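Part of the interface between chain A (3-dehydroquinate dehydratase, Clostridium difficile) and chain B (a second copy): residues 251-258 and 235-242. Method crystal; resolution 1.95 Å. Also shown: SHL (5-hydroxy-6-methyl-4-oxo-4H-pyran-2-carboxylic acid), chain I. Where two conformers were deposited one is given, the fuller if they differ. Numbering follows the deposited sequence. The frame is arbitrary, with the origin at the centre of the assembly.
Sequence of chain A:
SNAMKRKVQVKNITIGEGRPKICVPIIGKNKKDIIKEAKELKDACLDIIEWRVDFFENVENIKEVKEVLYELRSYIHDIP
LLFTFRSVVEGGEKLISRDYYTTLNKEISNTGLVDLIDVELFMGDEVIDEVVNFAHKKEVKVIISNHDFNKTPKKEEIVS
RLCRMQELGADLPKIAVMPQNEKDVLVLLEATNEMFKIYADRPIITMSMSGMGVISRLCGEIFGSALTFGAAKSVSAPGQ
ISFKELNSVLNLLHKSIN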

# COMPACT_ATOMS: atom_id res chain seq x y z
N ASN A 251 7.90 -4.78 7.15
CA ASN A 251 8.74 -4.18 8.20
C ASN A 251 8.94 -2.70 7.96
O ASN A 251 8.93 -1.92 8.90
CB ASN A 251 10.04 -4.94 8.37
CG ASN A 251 9.86 -6.18 9.27
OD1 ASN A 251 9.50 -6.05 10.45
ND2 ASN A 251 10.11 -7.37 8.72
N LEU A 252 9.07 -2.34 6.69
CA LEU A 252 9.17 -0.94 6.28
C LEU A 252 7.95 -0.17 6.78
O LEU A 252 8.07 0.91 7.34
CB LEU A 252 9.25 -0.87 4.75
CG LEU A 252 9.28 0.46 4.02
CD1 LEU A 252 9.25 0.19 2.53
CD2 LEU A 252 8.12 1.34 4.39
N LEU A 253 6.76 -0.74 6.57
CA LEU A 253 5.52 -0.10 6.99
C LEU A 253 5.32 -0.14 8.52
O LEU A 253 4.74 0.78 9.10
CB LEU A 253 4.32 -0.72 6.26
CG LEU A 253 4.37 -0.56 4.73
CD1 LEU A 253 3.12 -1.20 4.08
CD2 LEU A 253 4.50 0.88 4.33
N HIS A 254 5.81 -1.19 9.16
CA HIS A 254 5.72 -1.29 10.61
C HIS A 254 6.54 -0.15 11.27
O HIS A 254 6.13 0.40 12.29
CB HIS A 254 6.19 -2.66 11.08
CG HIS A 254 6.23 -2.81 12.57
ND1 HIS A 254 5.09 -2.96 13.33
CD2 HIS A 254 7.27 -2.85 13.43
CE1 HIS A 254 5.43 -3.08 14.61
NE2 HIS A 254 6.74 -3.02 14.69
N LYS A 255 7.67 0.21 10.67
CA LYS A 255 8.51 1.29 11.21
C LYS A 255 7.95 2.69 10.93
O LYS A 255 8.23 3.62 11.66
CB LYS A 255 9.94 1.21 10.67
CG LYS A 255 10.74 0.00 11.15
CD LYS A 255 12.17 0.07 10.64
CE LYS A 255 13.01 -1.10 11.14
NZ LYS A 255 14.43 -0.98 10.71
N SER A 256 7.16 2.82 9.87
CA SER A 256 6.61 4.12 9.49
C SER A 256 5.38 4.53 10.29
O SER A 256 4.83 5.60 10.04
CB SER A 256 6.26 4.13 8.00
OG SER A 256 5.06 3.39 7.75
N ILE A 257 4.92 3.70 11.23
CA ILE A 257 3.71 4.02 12.02
C ILE A 257 4.00 5.11 13.05
O ILE A 257 5.14 5.23 13.52
CB ILE A 257 3.12 2.78 12.76
CG1 ILE A 257 4.10 2.23 13.81
CG2 ILE A 257 2.70 1.70 11.75
CD1 ILE A 257 3.70 0.88 14.42
N ASN A 258 2.98 5.89 13.38
CA ASN A 258 3.10 6.97 14.37
C ASN A 258 3.12 6.45 15.81
O ASN A 258 2.99 7.23 16.76
CB ASN A 258 1.95 7.96 14.21
CG ASN A 258 1.96 8.66 12.87
OD1 ASN A 258 1.05 8.49 12.07
ND2 ASN A 258 3.02 9.42 12.60
OXT ASN A 258 3.27 5.25 16.07
N VAL B 235 15.67 7.36 7.53
CA VAL B 235 14.99 7.53 8.82
C VAL B 235 13.65 8.25 8.60
O VAL B 235 13.59 9.28 7.91
CB VAL B 235 15.87 8.32 9.84
CG1 VAL B 235 17.05 7.48 10.30
CG2 VAL B 235 16.34 9.65 9.24
N SER B 236 12.58 7.70 9.17
CA SER B 236 11.23 8.26 9.00
C SER B 236 11.00 9.50 9.87
O SER B 236 11.83 9.84 10.72
CB SER B 236 10.16 7.19 9.31
OG SER B 236 10.12 6.86 10.70
N ALA B 237 9.87 10.18 9.65
CA ALA B 237 9.50 11.38 10.42
C ALA B 237 8.81 11.09 11.77
O ALA B 237 9.05 11.83 12.74
CB ALA B 237 8.64 12.31 9.57
N PRO B 238 7.97 10.03 11.87
CA PRO B 238 7.55 9.00 10.90
C PRO B 238 6.53 9.49 9.86
O PRO B 238 6.25 10.68 9.78
CB PRO B 238 6.94 7.92 11.80
CG PRO B 238 6.40 8.66 12.95
CD PRO B 238 7.34 9.81 13.19
N GLY B 239 5.98 8.56 9.09
CA GLY B 239 5.04 8.91 8.03
C GLY B 239 5.78 9.15 6.70
O GLY B 239 5.17 9.58 5.72
N GLN B 240 7.08 8.88 6.69
CA GLN B 240 7.93 9.05 5.51
C GLN B 240 8.54 7.70 5.11
O GLN B 240 8.69 6.81 5.93
CB GLN B 240 9.07 10.03 5.80
CG GLN B 240 8.63 11.45 6.21
CD GLN B 240 8.10 12.29 5.06
OE1 GLN B 240 8.27 11.96 3.88
NE2 GLN B 240 7.47 13.41 5.40
N ILE B 241 8.89 7.57 3.84
CA ILE B 241 9.49 6.35 3.32
C ILE B 241 10.74 6.78 2.55
O ILE B 241 10.67 7.71 1.74
CB ILE B 241 8.47 5.55 2.44
CG1 ILE B 241 9.12 4.32 1.80
CG2 ILE B 241 7.90 6.42 1.35
CD1 ILE B 241 8.11 3.45 1.07
N SER B 242 11.89 6.15 2.82
CA SER B 242 13.12 6.53 2.11
C SER B 242 12.89 6.21 0.63
O SER B 242 12.21 5.22 0.30
CB SER B 242 14.33 5.77 2.64
OG SER B 242 14.30 4.43 2.22
OAD SHL I . 5.95 13.96 1.43
CAH SHL I . 5.31 14.71 2.21
OAA SHL I . 5.15 14.40 3.42
CAK SHL I . 4.77 15.95 1.70
OAG SHL I . 4.98 16.26 0.31
CAF SHL I . 4.63 17.54 -0.17
CAL SHL I . 4.95 17.86 -1.45
CAJ SHL I . 4.09 18.40 0.71
OAC SHL I . 3.77 19.63 0.31
CAI SHL I . 3.85 18.04 2.01
CAE SHL I . 4.18 16.84 2.50
OAB SHL I . 3.28 18.91 2.84

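This is a small contact, mostly van der Waals, in which the last turn of a helix and the C-terminal tail of chain A pack against an irregular loop of chain B, joined by one weak backbone hydrogen bond. The two stretches together bury 291 Å², and their CA atoms come nearest at S256(A) and P238(B), 5.2 Å apart.

The helix of chain A runs through K255(A), whose N still bonds to the O of N251(A) at 3.0 Å. At S256(A) the pattern loosens: the N of S256(A) makes two weak hydrogen bonds, to the O atoms of L252(A) and L253(A), each 3.3 Å away. The O of S256(A) meets the other chain. The O of S256(A) accepts a hydrogen bond from the N of G239(B) at 3.3 Å, but the N-H...O angle of 132° is far from linear and the bond is weak. The O of S256(A) also lies 3.6 Å from CB of P238(B), so the carbonyl sits against both the proline ring and the amide that follows it.

P238(B) has the largest share of this contact, with 58 Å² covered. Its CA-to-CB bond points toward chain A, and a cis peptide bond precedes it. The compact ring offers carbon atoms to several groups of the tail: CB of P238(B) lies 3.7 Å from the O of I257(A), and CG of P238(B) lies 3.5 Å from ND2 of N258(A). These are van der Waals contacts, since a proline ring has no polar hydrogen to give. The CA-to-CB bond of N258(A), the final residue, points sideways, but the end of its side chain comes nearer to the loop, while its OD1 is hydrogen-bonded elsewhere in the structure.

G239(B) suits its place for a reason internal to its own chain. With phi/psi of 90/7, a CB would be jammed against the carbonyl O of P238(B), so the backbone shape by itself calls for glycine.

The serine of S256(A) is buried, and its hydroxyl is satisfied within chain A: OG of S256(A) donates to the O of L253(A) at 3.0 Å, with chi1 in the p well. Folding the hydroxyl back onto the helix gives a small polar side chain a bonded place in a buried site. The CA-to-CB bond of S256(A) lies sideways, and CB of S256(A) is 4.2 Å from the O of Q240(B).

One helical turn earlier, L252(A) supplies the apolar part of the contact. CD1 of L252(A) meets CD1 of I241(B) at 3.7 Å. Both side chains leave the backbone sideways, yet both are extended, with chi1 and chi2 in t, and their ends come nearer to the opposite stretch. Branched hydrocarbon side chains suit such a meeting because they make close contact without needing polar partners.

The CA-to-CB bond of Q240(B), between these contacts, points away from the chain A stretch; NE2 of Q240(B) donates a hydrogen bond to OAA of the bound SHL at 3.2 Å.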